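Local coordinates for protein VMB-1 (Vibrio alginolyticus, PDB 6JV4) that probably hydrolyses beta-lactam antibiotics with water at a two-zinc centre, as a subclass B1 metallo-beta-lactamase, at residues A[24-30]-A[52-57]; A[137-141]-A[190-195]; A[182-186]-A[217-222]. All coordinates share one frame; numbering follows the deposited sequence.

Contact 1 of 3, residues A[24-30]-A[52-57]; sequences HISYKRV and IDTPWT
The aliphatic part of Lys-28 runs over one face of the Trp-56 indole: CB stands over the middle of the six-membered ring, and Lys-28 CD sits almost exactly over the five-membered ring, 3.6 Å from its centroid. Val-30 CG2 adds an apolar touch at Trp-56 CH2 (3.6 Å). The other flat group, the His-24 imidazole, has Pro-55 CG over one face and the carbonyl of Asp-53 at its edge. There His-24 NE2 donates to Asp-53 O at 2.8 Å, in a bent bond (141°) that comes from above the carbonyl plane.

Between the two rings the backbone is held as well. Trp-56 N gives Ser-26 OG a nearly straight bond of 3.0 Å; a chi1 of 43° places that hydroxyl between the backbone N and the carbonyl carbon, facing the loop. Past the indole, Lys-28 NZ bonds Trp-56 O at 2.8 Å and also forms a salt bridge with Glu-85. Side chains of strand 21-30 thus fix the loop that follows strand 48-52, in the alpha-beta/beta-alpha fold of metallo-beta-lactamases, and set Trp-56 beside the zinc ligands Asp-86 and His-205 in the wall of the active site.

Contact 2 of 3, residues A[137-141]-A[190-195]; sequences VFYPG and KVINRY
Phe-138 and Arg-194 make the main contact, a stack with cation-pi character. The guanidinium lies flat on the ring, planes 5° apart and centres 4.4 Å apart, displaced so that Arg-194 CD rather than the charged group stands over the ring centre. That CD makes a CH-pi contact 3.5 Å from the Phe-138 centroid. With CG anti to the backbone N (chi1 -172°), the extended chain of Arg-194 carries CD over the ring, and the quarter turn at chi4 (90°) lays the guanidinium nearly parallel to it.

Apolar packing gathers at the edge of the ring. Val-191 CG2 presses tightly on Pro-140 CB at 3.5 Å, the two side chains lying side by side, and the same methyl approaches the edge of the Phe-138 ring at CE2 (4.2 Å). Lys-190 CB also meets that edge, and Phe-138 CD2 lies 4.4 Å from Tyr-195 CE2.

Of the polar atoms, Tyr-195 OH lies against the Phe-138 CB methylene at 3.3 Å. Polar links run through water: one water donates to Val-137 O and accepts from Arg-194 NH2; another donates to Pro-140 O and accepts from Lys-190 NZ.

With no direct hydrogen bond across it, the junction of strand 135-138 and helix 184-194 relies on dispersion, an off-centre cation-pi contact and two water bridges; its two positive side chains, both exposed, probably stay hydrated, each holding a bridging water.

Contact 3 of 3, residues A[182-186]-A[217-222]; sequences SEWPN and TQALAL
Pro-185 fits against the last turn of 217-222 with its ring crossing the Leu-222 side chain at a slant: Pro-185 CG meets Leu-222 CD2 at 3.6 Å. The same CG reaches Ala-221 CB at 3.8 Å. That small methyl is shared, since Trp-184 CB, from the preceding residue, meets it at the same distance.

Farther out on Trp-184, the indole slants across Thr-217, whose CG2 comes 3.6 Å from Trp-184 NE1. Thr-217 CG2 stands anti to the backbone N, which turns the methyl to the indole while OG1 bonds Lys-166 N elsewhere. NE1 itself donates to the carbonyl of Phe-164, whose ring stacks on Trp-184. Trp-184 also touches the zinc ligand His-144, so this helix-helix packing backs the metal site.

Gln-218 stretches alongside Pro-185 with its chain extended (chi1 -177°, chi2 177°). Gln-218 NE2 donates to Pro-185 O at 3.0 Å, nearly straight at 166°, with the acceptor lying in the amide plane; the same nitrogen also bonds Gln-189 OE1.

The chemistry is mostly apolar, with one hydrogen bond from a side-chain amide tying the N-terminal part of helix 184-194 to helix 212-226. Its two acceptors should fix the rotation of the Gln-218 amide.

In the fold
Contact 1 comes first along the chain; its centre lies about 24 Å from those of the other two. It belongs to the seven-stranded sheet, where strand 21-30 meets the loop leading into helix 58-70. Contacts 2 and 3 alternate in sequence and share helix 184-194: contact 3 joins the helix start to helix 212-226, and contact 2 joins its far end to strand 135-138 of the five-stranded sheet. Their centres are about 13 Å apart, and they touch where Ile-192 packs on Gln-218. Contacts 1 and 2 lie on opposite sides of the chain's centre. Contacts 1 and 3 reach the zinc site from the two halves of the fold, Trp-56 beside Asp-86 and His-205, Trp-184 beside His-144.

Contact 1 of 3, residues A[24-30]-A[52-57]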
ATOM      1  N   HIS A  24      -6.528   4.839   6.004  1.00  9.24           N
ATOM      2  CA  HIS A  24      -6.583   6.222   5.475  1.00  8.88           C
ATOM      3  C   HIS A  24      -7.025   6.207   4.014  1.00  9.19           C
ATOM      4  O   HIS A  24      -6.662   5.292   3.283  1.00  8.56           O
ATOM      5  CB  HIS A  24      -5.290   7.000   5.637  1.00  9.58           C
ATOM      6  CG  HIS A  24      -4.074   6.540   4.904  1.00  9.07           C
ATOM      7  ND1 HIS A  24      -3.860   6.797   3.532  1.00  8.77           N
ATOM      8  CD2 HIS A  24      -2.921   6.016   5.393  1.00  9.33           C
ATOM      9  CE1 HIS A  24      -2.639   6.347   3.222  1.00  9.08           C
ATOM     10  NE2 HIS A  24      -2.041   5.905   4.351  1.00  8.88           N
ATOM     11  N   ILE A  25      -7.912   7.139   3.648  1.00  9.47           N
ATOM     12  CA  ILE A  25      -8.631   7.055   2.366  1.00 10.15           C
ATOM     13  C   ILE A  25      -8.545   8.420   1.679  1.00  9.87           C
ATOM     14  O   ILE A  25      -8.727   9.459   2.346  1.00 10.46           O
ATOM     15  CB  ILE A  25     -10.084   6.612   2.544  1.00 10.55           C
ATOM     16  CG1 ILE A  25     -10.166   5.341   3.397  1.00 11.25           C
ATOM     17  CG2 ILE A  25     -10.732   6.423   1.182  1.00 10.60           C
ATOM     18  CD1 ILE A  25     -11.552   4.923   3.733  1.00 13.23           C
ATOM     19  N   SER A  26      -8.231   8.405   0.398  1.00 10.51           N
ATOM     20  CA  SER A  26      -8.196   9.633  -0.420  1.00 10.59           C
ATOM     21  C   SER A  26      -8.716   9.276  -1.797  1.00 10.34           C
ATOM     22  O   SER A  26      -9.145   8.140  -1.993  1.00 10.40           O
ATOM     23  CB  SER A  26      -6.857  10.300  -0.387  1.00 13.84           C
ATOM     24  OG  SER A  26      -5.786   9.408  -0.499  1.00 13.94           O
ATOM     25  N   TYR A  27      -8.787  10.227  -2.730  1.00 10.29           N
ATOM     26  CA  TYR A  27      -9.260   9.908  -4.080  1.00 11.47           C
ATOM     27  C   TYR A  27      -8.657  10.889  -5.068  1.00 11.12           C
ATOM     28  O   TYR A  27      -8.190  11.967  -4.655  1.00 12.05           O
ATOM     29  CB  TYR A  27     -10.778   9.882  -4.127  1.00 12.42           C
ATOM     30  CG  TYR A  27     -11.416  11.230  -4.031  1.00 14.28           C
ATOM     31  CD1 TYR A  27     -11.572  12.034  -5.156  1.00 14.70           C
ATOM     32  CD2 TYR A  27     -11.854  11.727  -2.808  1.00 17.43           C
ATOM     33  CE1 TYR A  27     -12.172  13.284  -5.068  1.00 17.47           C
ATOM     34  CE2 TYR A  27     -12.433  12.979  -2.705  1.00 18.35           C
ATOM     35  CZ  TYR A  27     -12.607  13.759  -3.844  1.00 19.47           C
ATOM     36  OH  TYR A  27     -13.191  14.999  -3.775  1.00 21.21           O
ATOM     37  N   LYS A  28      -8.643  10.492  -6.330  1.00 12.64           N
ATOM     38  CA  LYS A  28      -8.189  11.378  -7.429  1.00 13.08           C
ATOM     39  C   LYS A  28      -8.853  10.898  -8.697  1.00 14.31           C
ATOM     40  O   LYS A  28      -9.164   9.727  -8.776  1.00 13.27           O
ATOM     41  CB  LYS A  28      -6.673  11.352  -7.642  1.00 16.95           C
ATOM     42  CG  LYS A  28      -5.857  12.262  -6.739  1.00 23.54           C
ATOM     43  CD  LYS A  28      -4.417  12.610  -7.168  1.00 25.08           C
ATOM     44  CE  LYS A  28      -3.852  13.608  -6.162  1.00 28.26           C
ATOM     45  NZ  LYS A  28      -2.371  13.668  -6.098  1.00 26.97           N
ATOM     46  N   ARG A  29      -9.052  11.810  -9.652  1.00 14.77           N
ATOM     47  CA  ARG A  29      -9.468  11.433 -11.013  1.00 15.46           C
ATOM     48  C   ARG A  29      -8.201  11.065 -11.761  1.00 14.83           C
ATOM     49  O   ARG A  29      -7.251  11.867 -11.821  1.00 16.62           O
ATOM     50  CB  ARG A  29     -10.228  12.573 -11.696  1.00 16.34           C
ATOM     51  CG  ARG A  29     -10.623  12.269 -13.134  1.00 17.81           C
ATOM     52  CD  ARG A  29     -11.582  13.319 -13.649  1.00 18.08           C
ATOM     53  NE  ARG A  29     -11.657  13.185 -15.090  1.00 22.77           N
ATOM     54  CZ  ARG A  29     -12.372  13.970 -15.895  1.00 26.81           C
ATOM     55  NH1 ARG A  29     -13.110  14.957 -15.400  1.00 25.73           N
ATOM     56  NH2 ARG A  29     -12.340  13.756 -17.203  1.00 26.62           N
ATOM     57  N   VAL A  30      -8.207   9.881 -12.328  1.00 15.35           N
ATOM     58  CA  VAL A  30      -7.120   9.308 -13.143  1.00 16.79           C
ATOM     59  C   VAL A  30      -7.739   8.854 -14.470  1.00 16.03           C
ATOM     60  O   VAL A  30      -8.414   7.856 -14.477  1.00 14.10           O
ATOM     61  CB  VAL A  30      -6.416   8.157 -12.401  1.00 19.50           C
ATOM     62  CG1 VAL A  30      -5.237   7.634 -13.207  1.00 23.23           C
ATOM     63  CG2 VAL A  30      -5.943   8.582 -11.020  1.00 22.15           C
ATOM     64  N   ILE A  52       1.441   3.018   6.189  1.00  9.55           N
ATOM     65  CA  ILE A  52       1.596   2.123   5.033  1.00  9.25           C
ATOM     66  C   ILE A  52       0.965   2.872   3.854  1.00  8.98           C
ATOM     67  O   ILE A  52      -0.255   3.021   3.876  1.00  8.10           O
ATOM     68  CB  ILE A  52       0.970   0.742   5.301  1.00  9.44           C
ATOM     69  CG1 ILE A  52       1.650   0.056   6.502  1.00 10.28           C
ATOM     70  CG2 ILE A  52       1.044  -0.096   4.039  1.00 10.06           C
ATOM     71  CD1 ILE A  52       0.960  -1.216   6.886  1.00 11.41           C
ATOM     72  N   ASP A  53       1.817   3.393   2.976  1.00  8.63           N
ATOM     73  CA  ASP A  53       1.481   4.343   1.893  1.00  9.33           C
ATOM     74  C   ASP A  53       1.164   5.716   2.516  1.00 10.26           C
ATOM     75  O   ASP A  53       0.671   5.807   3.645  1.00 10.63           O
ATOM     76  CB  ASP A  53       0.405   3.831   0.945  1.00  8.95           C
ATOM     77  CG  ASP A  53       0.840   2.688   0.028  1.00  9.66           C
ATOM     78  OD1 ASP A  53       2.052   2.248   0.095  1.00  9.93           O
ATOM     79  OD2 ASP A  53       0.006   2.342  -0.867  1.00 11.06           O
ATOM     80  N   THR A  54       1.445   6.752   1.743  1.00 11.03           N
ATOM     81  CA  THR A  54       0.970   8.114   2.047  1.00 12.29           C
ATOM     82  C   THR A  54      -0.392   8.315   1.390  1.00 12.34           C
ATOM     83  O   THR A  54      -0.687   7.760   0.314  1.00 12.73           O
ATOM     84  CB  THR A  54       2.024   9.154   1.638  1.00 12.51           C
ATOM     85  OG1 THR A  54       2.334   9.039   0.245  1.00 14.33           O
ATOM     86  CG2 THR A  54       3.306   9.045   2.427  1.00 13.97           C
ATOM     87  N   PRO A  55      -1.234   9.170   1.999  1.00 11.92           N
ATOM     88  CA  PRO A  55      -2.406   9.693   1.318  1.00 12.14           C
ATOM     89  C   PRO A  55      -2.022  10.332  -0.029  1.00 12.70           C
ATOM     90  O   PRO A  55      -0.883  10.753  -0.218  1.00 12.19           O
ATOM     91  CB  PRO A  55      -2.922  10.758   2.291  1.00 13.18           C
ATOM     92  CG  PRO A  55      -2.521  10.194   3.622  1.00 12.97           C
ATOM     93  CD  PRO A  55      -1.111   9.694   3.383  1.00 12.57           C
ATOM     94  N   TRP A  56      -2.965  10.324  -0.958  1.00 11.77           N
ATOM     95  CA  TRP A  56      -2.690  10.700  -2.376  1.00 12.61           C
ATOM     96  C   TRP A  56      -2.470  12.204  -2.566  1.00 15.76           C
ATOM     97  O   TRP A  56      -1.889  12.582  -3.577  1.00 20.90           O
ATOM     98  CB  TRP A  56      -3.832  10.162  -3.218  1.00 13.02           C
ATOM     99  CG  TRP A  56      -3.484   9.826  -4.618  1.00 12.24           C
ATOM    100  CD1 TRP A  56      -2.377  10.130  -5.347  1.00 12.04           C
ATOM    101  CD2 TRP A  56      -4.336   9.053  -5.472  1.00 12.39           C
ATOM    102  NE1 TRP A  56      -2.479   9.576  -6.597  1.00 13.71           N
ATOM    103  CE2 TRP A  56      -3.669   8.920  -6.694  1.00 11.61           C
ATOM    104  CE3 TRP A  56      -5.589   8.480  -5.289  1.00 13.09           C
ATOM    105  CZ2 TRP A  56      -4.222   8.209  -7.750  1.00 13.28           C
ATOM    106  CZ3 TRP A  56      -6.142   7.791  -6.350  1.00 13.51           C
ATOM    107  CH2 TRP A  56      -5.441   7.641  -7.531  1.00 13.40           C
ATOM    108  N   THR A  57      -2.703  13.027  -1.568  1.00 14.17           N
ATOM    109  CA  THR A  57      -2.452  14.472  -1.642  1.00 14.64           C
ATOM    110  C   THR A  57      -1.596  14.872  -0.451  1.00 14.87           C
ATOM    111  O   THR A  57      -1.693  14.262   0.639  1.00 14.05           O
ATOM    112  CB  THR A  57      -3.711  15.348  -1.731  1.00 18.61           C
ATOM    113  OG1 THR A  57      -4.280  15.459  -0.449  1.00 17.64           O
ATOM    114  CG2 THR A  57      -4.747  14.862  -2.719  1.00 21.93           C
TER

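Contact 2 of 3, residues A[137-141]-A[190-195]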
ATOM      1  N   VAL A 137       6.794  -6.968   5.740  1.00  9.54           N
ATOM      2  CA  VAL A 137       6.827  -6.724   4.267  1.00  9.10           C
ATOM      3  C   VAL A 137       7.146  -8.010   3.541  1.00  9.27           C
ATOM      4  O   VAL A 137       8.032  -8.803   3.977  1.00  9.49           O
ATOM      5  CB  VAL A 137       7.868  -5.649   3.943  1.00  9.27           C
ATOM      6  CG1 VAL A 137       8.171  -5.592   2.453  1.00  9.83           C
ATOM      7  CG2 VAL A 137       7.409  -4.304   4.458  1.00  9.73           C
ATOM      8  N   PHE A 138       6.426  -8.278   2.468  1.00  8.66           N
ATOM      9  CA  PHE A 138       6.717  -9.420   1.592  1.00  7.78           C
ATOM     10  C   PHE A 138       6.732  -8.939   0.147  1.00  8.20           C
ATOM     11  O   PHE A 138       5.768  -8.313  -0.278  1.00  7.45           O
ATOM     12  CB  PHE A 138       5.703 -10.544   1.740  1.00  8.02           C
ATOM     13  CG  PHE A 138       5.912 -11.706   0.807  1.00  8.20           C
ATOM     14  CD1 PHE A 138       7.062 -12.479   0.858  1.00  9.09           C
ATOM     15  CD2 PHE A 138       4.946 -12.085  -0.097  1.00  8.23           C
ATOM     16  CE1 PHE A 138       7.235 -13.573   0.019  1.00  9.85           C
ATOM     17  CE2 PHE A 138       5.088 -13.201  -0.897  1.00  8.64           C
ATOM     18  CZ  PHE A 138       6.250 -13.950  -0.860  1.00  9.32           C
ATOM     19  N   TYR A 139       7.815  -9.215  -0.570  1.00  7.46           N
ATOM     20  CA  TYR A 139       7.877  -8.972  -2.029  1.00  8.06           C
ATOM     21  C   TYR A 139       7.495 -10.247  -2.769  1.00  8.22           C
ATOM     22  O   TYR A 139       8.285 -11.219  -2.776  1.00  8.35           O
ATOM     23  CB  TYR A 139       9.286  -8.574  -2.464  1.00  8.09           C
ATOM     24  CG  TYR A 139       9.357  -8.356  -3.951  1.00  8.23           C
ATOM     25  CD1 TYR A 139       8.557  -7.435  -4.602  1.00  8.24           C
ATOM     26  CD2 TYR A 139      10.242  -9.098  -4.722  1.00  8.60           C
ATOM     27  CE1 TYR A 139       8.640  -7.235  -5.974  1.00  8.17           C
ATOM     28  CE2 TYR A 139      10.303  -8.943  -6.093  1.00  8.88           C
ATOM     29  CZ  TYR A 139       9.500  -8.013  -6.740  1.00  8.62           C
ATOM     30  OH  TYR A 139       9.590  -7.912  -8.116  1.00  8.74           O
ATOM     31  N   PRO A 140       6.335 -10.273  -3.466  1.00  8.03           N
ATOM     32  CA  PRO A 140       5.859 -11.506  -4.118  1.00  8.90           C
ATOM     33  C   PRO A 140       6.368 -11.703  -5.553  1.00  9.37           C
ATOM     34  O   PRO A 140       6.141 -12.729  -6.158  1.00  9.91           O
ATOM     35  CB  PRO A 140       4.342 -11.249  -4.075  1.00  8.52           C
ATOM     36  CG  PRO A 140       4.228  -9.792  -4.369  1.00  8.48           C
ATOM     37  CD  PRO A 140       5.329  -9.200  -3.527  1.00  8.52           C
ATOM     38  N   GLY A 141       7.004 -10.668  -6.106  1.00  8.77           N
ATOM     39  CA  GLY A 141       7.321 -10.589  -7.526  1.00  8.72           C
ATOM     40  C   GLY A 141       6.511  -9.511  -8.223  1.00  8.26           C
ATOM     41  O   GLY A 141       5.641  -8.873  -7.599  1.00  7.57           O
ATOM     42  N   LYS A 190       2.017 -16.756  -4.854  1.00  9.45           N
ATOM     43  CA  LYS A 190       2.921 -16.716  -3.676  1.00 10.79           C
ATOM     44  C   LYS A 190       2.198 -16.099  -2.488  1.00  9.92           C
ATOM     45  O   LYS A 190       2.323 -16.602  -1.355  1.00 10.03           O
ATOM     46  CB  LYS A 190       4.210 -15.975  -4.037  1.00 12.38           C
ATOM     47  CG  LYS A 190       5.017 -16.719  -5.088  1.00 16.15           C
ATOM     48  CD  LYS A 190       6.313 -16.039  -5.385  1.00 20.36           C
ATOM     49  CE  LYS A 190       7.059 -16.756  -6.481  1.00 28.37           C
ATOM     50  NZ  LYS A 190       7.999 -15.795  -7.099  1.00 35.63           N
ATOM     51  N   VAL A 191       1.443 -15.021  -2.725  1.00  8.99           N
ATOM     52  CA  VAL A 191       0.695 -14.329  -1.649  1.00  8.68           C
ATOM     53  C   VAL A 191      -0.412 -15.254  -1.145  1.00  8.41           C
ATOM     54  O   VAL A 191      -0.602 -15.329   0.044  1.00  8.81           O
ATOM     55  CB  VAL A 191       0.186 -12.967  -2.135  1.00  8.55           C
ATOM     56  CG1 VAL A 191      -0.690 -12.297  -1.093  1.00  8.09           C
ATOM     57  CG2 VAL A 191       1.363 -12.096  -2.501  1.00  8.20           C
ATOM     58  N   ILE A 192      -1.168 -15.837  -2.053  1.00  8.60           N
ATOM     59  CA  ILE A 192      -2.250 -16.790  -1.679  1.00  8.59           C
ATOM     60  C   ILE A 192      -1.663 -17.890  -0.786  1.00  8.30           C
ATOM     61  O   ILE A 192      -2.281 -18.264   0.195  1.00 10.00           O
ATOM     62  CB  ILE A 192      -2.901 -17.338  -2.936  1.00  8.72           C
ATOM     63  CG1 ILE A 192      -3.743 -16.266  -3.619  1.00  8.65           C
ATOM     64  CG2 ILE A 192      -3.728 -18.573  -2.626  1.00  9.42           C
ATOM     65  CD1 ILE A 192      -4.152 -16.610  -5.026  1.00  8.23           C
ATOM     66  N   ASN A 193      -0.543 -18.467  -1.179  1.00  8.82           N
ATOM     67  CA  ASN A 193       0.045 -19.613  -0.437  1.00  9.33           C
ATOM     68  C   ASN A 193       0.551 -19.150   0.925  1.00 10.34           C
ATOM     69  O   ASN A 193       0.519 -19.913   1.925  1.00 11.06           O
ATOM     70  CB  ASN A 193       1.162 -20.218  -1.272  1.00 10.45           C
ATOM     71  CG  ASN A 193       0.672 -20.990  -2.475  1.00 10.88           C
ATOM     72  OD1 ASN A 193      -0.516 -21.230  -2.624  1.00 11.83           O
ATOM     73  ND2 ASN A 193       1.575 -21.336  -3.343  1.00 12.08           N
ATOM     74  N   ARG A 194       1.064 -17.941   0.997  1.00  8.96           N
ATOM     75  CA  ARG A 194       1.713 -17.416   2.229  1.00  9.87           C
ATOM     76  C   ARG A 194       0.688 -17.006   3.279  1.00  9.83           C
ATOM     77  O   ARG A 194       1.014 -17.104   4.482  1.00 10.45           O
ATOM     78  CB  ARG A 194       2.662 -16.274   1.864  1.00 10.73           C
ATOM     79  CG  ARG A 194       3.519 -15.785   3.011  1.00 11.95           C
ATOM     80  CD  ARG A 194       4.538 -14.775   2.497  1.00 12.50           C
ATOM     81  NE  ARG A 194       5.376 -14.234   3.546  1.00 13.71           N
ATOM     82  CZ  ARG A 194       6.523 -14.771   3.919  1.00 16.62           C
ATOM     83  NH1 ARG A 194       6.940 -15.893   3.351  1.00 17.56           N
ATOM     84  NH2 ARG A 194       7.248 -14.195   4.859  1.00 18.95           N
ATOM     85  N   TYR A 195      -0.499 -16.539   2.879  1.00  9.31           N
ATOM     86  CA  TYR A 195      -1.490 -15.946   3.798  1.00 10.51           C
ATOM     87  C   TYR A 195      -2.850 -16.609   3.610  1.00 10.74           C
ATOM     88  O   TYR A 195      -3.865 -15.927   3.423  1.00 10.53           O
ATOM     89  CB  TYR A 195      -1.575 -14.434   3.604  1.00 10.82           C
ATOM     90  CG  TYR A 195      -0.251 -13.730   3.647  1.00 10.15           C
ATOM     91  CD1 TYR A 195       0.450 -13.569   4.823  1.00 11.44           C
ATOM     92  CD2 TYR A 195       0.276 -13.186   2.496  1.00 11.57           C
ATOM     93  CE1 TYR A 195       1.686 -12.946   4.844  1.00 11.70           C
ATOM     94  CE2 TYR A 195       1.480 -12.525   2.513  1.00 11.52           C
ATOM     95  CZ  TYR A 195       2.187 -12.394   3.687  1.00 11.59           C
ATOM     96  OH  TYR A 195       3.384 -11.760   3.763  1.00 13.13           O
TER
HETATM   97  O   HOH W   1       7.375 -11.078   5.432  1.00 16.41           O
HETATM   98  O   HOH W   2       6.723 -13.874  -9.116  1.00 23.56           O

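Contact 3 of 3, residues A[182-186]-A[217-222]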
ATOM      1  N   SER A 182       2.098 -10.986 -17.330  1.00 14.06           N
ATOM      2  CA  SER A 182       2.511 -12.410 -17.376  1.00 15.05           C
ATOM      3  C   SER A 182       2.905 -12.910 -16.003  1.00 12.47           C
ATOM      4  O   SER A 182       2.585 -14.043 -15.704  1.00 13.15           O
ATOM      5  CB  SER A 182       3.661 -12.637 -18.350  1.00 19.08           C
ATOM      6  OG  SER A 182       3.106 -12.452 -19.638  1.00 29.68           O
ATOM      7  N   GLU A 183       3.589 -12.097 -15.205  1.00 11.55           N
ATOM      8  CA  GLU A 183       4.130 -12.538 -13.899  1.00 11.61           C
ATOM      9  C   GLU A 183       3.035 -12.432 -12.838  1.00  9.30           C
ATOM     10  O   GLU A 183       3.097 -13.206 -11.851  1.00  9.05           O
ATOM     11  CB  GLU A 183       5.372 -11.740 -13.496  1.00 13.93           C
ATOM     12  CG  GLU A 183       6.157 -12.366 -12.364  1.00 19.65           C
ATOM     13  CD  GLU A 183       6.784 -13.738 -12.650  1.00 23.30           C
ATOM     14  OE1 GLU A 183       6.822 -14.155 -13.845  1.00 23.06           O
ATOM     15  OE2 GLU A 183       7.067 -14.454 -11.670  1.00 32.23           O
ATOM     16  N   TRP A 184       2.078 -11.520 -12.988  1.00  7.99           N
ATOM     17  CA  TRP A 184       1.161 -11.175 -11.881  1.00  8.23           C
ATOM     18  C   TRP A 184       0.483 -12.410 -11.277  1.00  7.74           C
ATOM     19  O   TRP A 184       0.380 -12.541 -10.068  1.00  8.50           O
ATOM     20  CB  TRP A 184       0.145 -10.154 -12.358  1.00  7.57           C
ATOM     21  CG  TRP A 184      -0.496  -9.281 -11.319  1.00  7.63           C
ATOM     22  CD1 TRP A 184      -0.735  -9.536  -9.980  1.00  7.23           C
ATOM     23  CD2 TRP A 184      -1.080  -8.006 -11.581  1.00  8.00           C
ATOM     24  NE1 TRP A 184      -1.424  -8.507  -9.409  1.00  7.04           N
ATOM     25  CE2 TRP A 184      -1.642  -7.547 -10.365  1.00  7.21           C
ATOM     26  CE3 TRP A 184      -1.161  -7.192 -12.725  1.00  7.67           C
ATOM     27  CZ2 TRP A 184      -2.307  -6.337 -10.254  1.00  7.95           C
ATOM     28  CZ3 TRP A 184      -1.728  -5.955 -12.577  1.00  8.11           C
ATOM     29  CH2 TRP A 184      -2.317  -5.551 -11.391  1.00  8.25           C
ATOM     30  N   PRO A 185      -0.052 -13.364 -12.061  1.00  8.57           N
ATOM     31  CA  PRO A 185      -0.721 -14.506 -11.432  1.00  8.63           C
ATOM     32  C   PRO A 185       0.216 -15.382 -10.602  1.00  7.98           C
ATOM     33  O   PRO A 185      -0.213 -15.925  -9.589  1.00  8.28           O
ATOM     34  CB  PRO A 185      -1.279 -15.267 -12.626  1.00  8.87           C
ATOM     35  CG  PRO A 185      -1.305 -14.280 -13.768  1.00 10.40           C
ATOM     36  CD  PRO A 185      -0.152 -13.344 -13.527  1.00  9.04           C
ATOM     37  N   ASN A 186       1.463 -15.554 -11.031  1.00  8.57           N
ATOM     38  CA  ASN A 186       2.462 -16.337 -10.271  1.00 10.73           C
ATOM     39  C   ASN A 186       2.795 -15.579  -8.973  1.00  9.33           C
ATOM     40  O   ASN A 186       2.833 -16.164  -7.890  1.00  8.52           O
ATOM     41  CB  ASN A 186       3.742 -16.585 -11.071  1.00 13.66           C
ATOM     42  CG  ASN A 186       4.682 -17.538 -10.363  1.00 20.65           C
ATOM     43  OD1 ASN A 186       4.287 -18.640  -9.970  1.00 26.24           O
ATOM     44  ND2 ASN A 186       5.922 -17.126 -10.157  1.00 25.29           N
ATOM     45  N   THR A 217      -8.128 -11.055  -8.405  1.00  8.47           N
ATOM     46  CA  THR A 217      -7.017 -10.356  -9.078  1.00  8.43           C
ATOM     47  C   THR A 217      -6.213 -11.340  -9.938  1.00  8.47           C
ATOM     48  O   THR A 217      -5.874 -11.011 -11.106  1.00  8.27           O
ATOM     49  CB  THR A 217      -6.105  -9.651  -8.071  1.00  8.79           C
ATOM     50  OG1 THR A 217      -6.940  -8.685  -7.434  1.00  8.86           O
ATOM     51  CG2 THR A 217      -4.933  -8.992  -8.759  1.00  9.52           C
ATOM     52  N   GLN A 218      -5.948 -12.546  -9.450  1.00  8.86           N
ATOM     53  CA  GLN A 218      -5.206 -13.566 -10.220  1.00  9.39           C
ATOM     54  C   GLN A 218      -5.987 -13.864 -11.508  1.00  9.87           C
ATOM     55  O   GLN A 218      -5.395 -13.875 -12.581  1.00  8.45           O
ATOM     56  CB  GLN A 218      -5.014 -14.808  -9.348  1.00 10.58           C
ATOM     57  CG  GLN A 218      -4.194 -15.889 -10.017  1.00 11.31           C
ATOM     58  CD  GLN A 218      -4.000 -17.034  -9.057  1.00 11.39           C
ATOM     59  OE1 GLN A 218      -4.996 -17.646  -8.622  1.00 12.68           O
ATOM     60  NE2 GLN A 218      -2.757 -17.266  -8.683  1.00 11.08           N
ATOM     61  N   ALA A 219      -7.314 -14.005 -11.395  1.00  9.39           N
ATOM     62  CA  ALA A 219      -8.175 -14.316 -12.566  1.00  9.93           C
ATOM     63  C   ALA A 219      -8.202 -13.133 -13.528  1.00  9.96           C
ATOM     64  O   ALA A 219      -8.139 -13.341 -14.790  1.00 11.58           O
ATOM     65  CB  ALA A 219      -9.563 -14.736 -12.145  1.00  9.50           C
ATOM     66  N   LEU A 220      -8.242 -11.901 -13.020  1.00 10.19           N
ATOM     67  CA  LEU A 220      -8.199 -10.703 -13.904  1.00 11.27           C
ATOM     68  C   LEU A 220      -6.886 -10.705 -14.684  1.00 10.89           C
ATOM     69  O   LEU A 220      -6.927 -10.346 -15.912  1.00 11.36           O
ATOM     70  CB  LEU A 220      -8.284  -9.410 -13.107  1.00 10.47           C
ATOM     71  CG  LEU A 220      -9.649  -9.085 -12.501  1.00 11.46           C
ATOM     72  CD1 LEU A 220      -9.566  -7.829 -11.687  1.00 10.77           C
ATOM     73  CD2 LEU A 220     -10.697  -8.941 -13.547  1.00 11.14           C
ATOM     74  N   ALA A 221      -5.774 -11.039 -14.037  1.00 10.73           N
ATOM     75  CA  ALA A 221      -4.466 -11.000 -14.720  1.00 10.79           C
ATOM     76  C   ALA A 221      -4.420 -12.128 -15.761  1.00 12.03           C
ATOM     77  O   ALA A 221      -3.901 -11.925 -16.886  1.00 12.24           O
ATOM     78  CB  ALA A 221      -3.321 -11.050 -13.755  1.00 10.43           C
ATOM     79  N   LEU A 222      -4.932 -13.307 -15.420  1.00 11.41           N
ATOM     80  CA  LEU A 222      -4.929 -14.414 -16.390  1.00 12.05           C
ATOM     81  C   LEU A 222      -5.814 -14.042 -17.588  1.00 14.45           C
ATOM     82  O   LEU A 222      -5.386 -14.341 -18.752  1.00 15.21           O
ATOM     83  CB  LEU A 222      -5.379 -15.680 -15.687  1.00 11.06           C
ATOM     84  CG  LEU A 222      -4.376 -16.288 -14.729  1.00 10.33           C
ATOM     85  CD1 LEU A 222      -5.076 -17.319 -13.861  1.00 10.29           C
ATOM     86  CD2 LEU A 222      -3.113 -16.883 -15.398  1.00 11.02           C
TER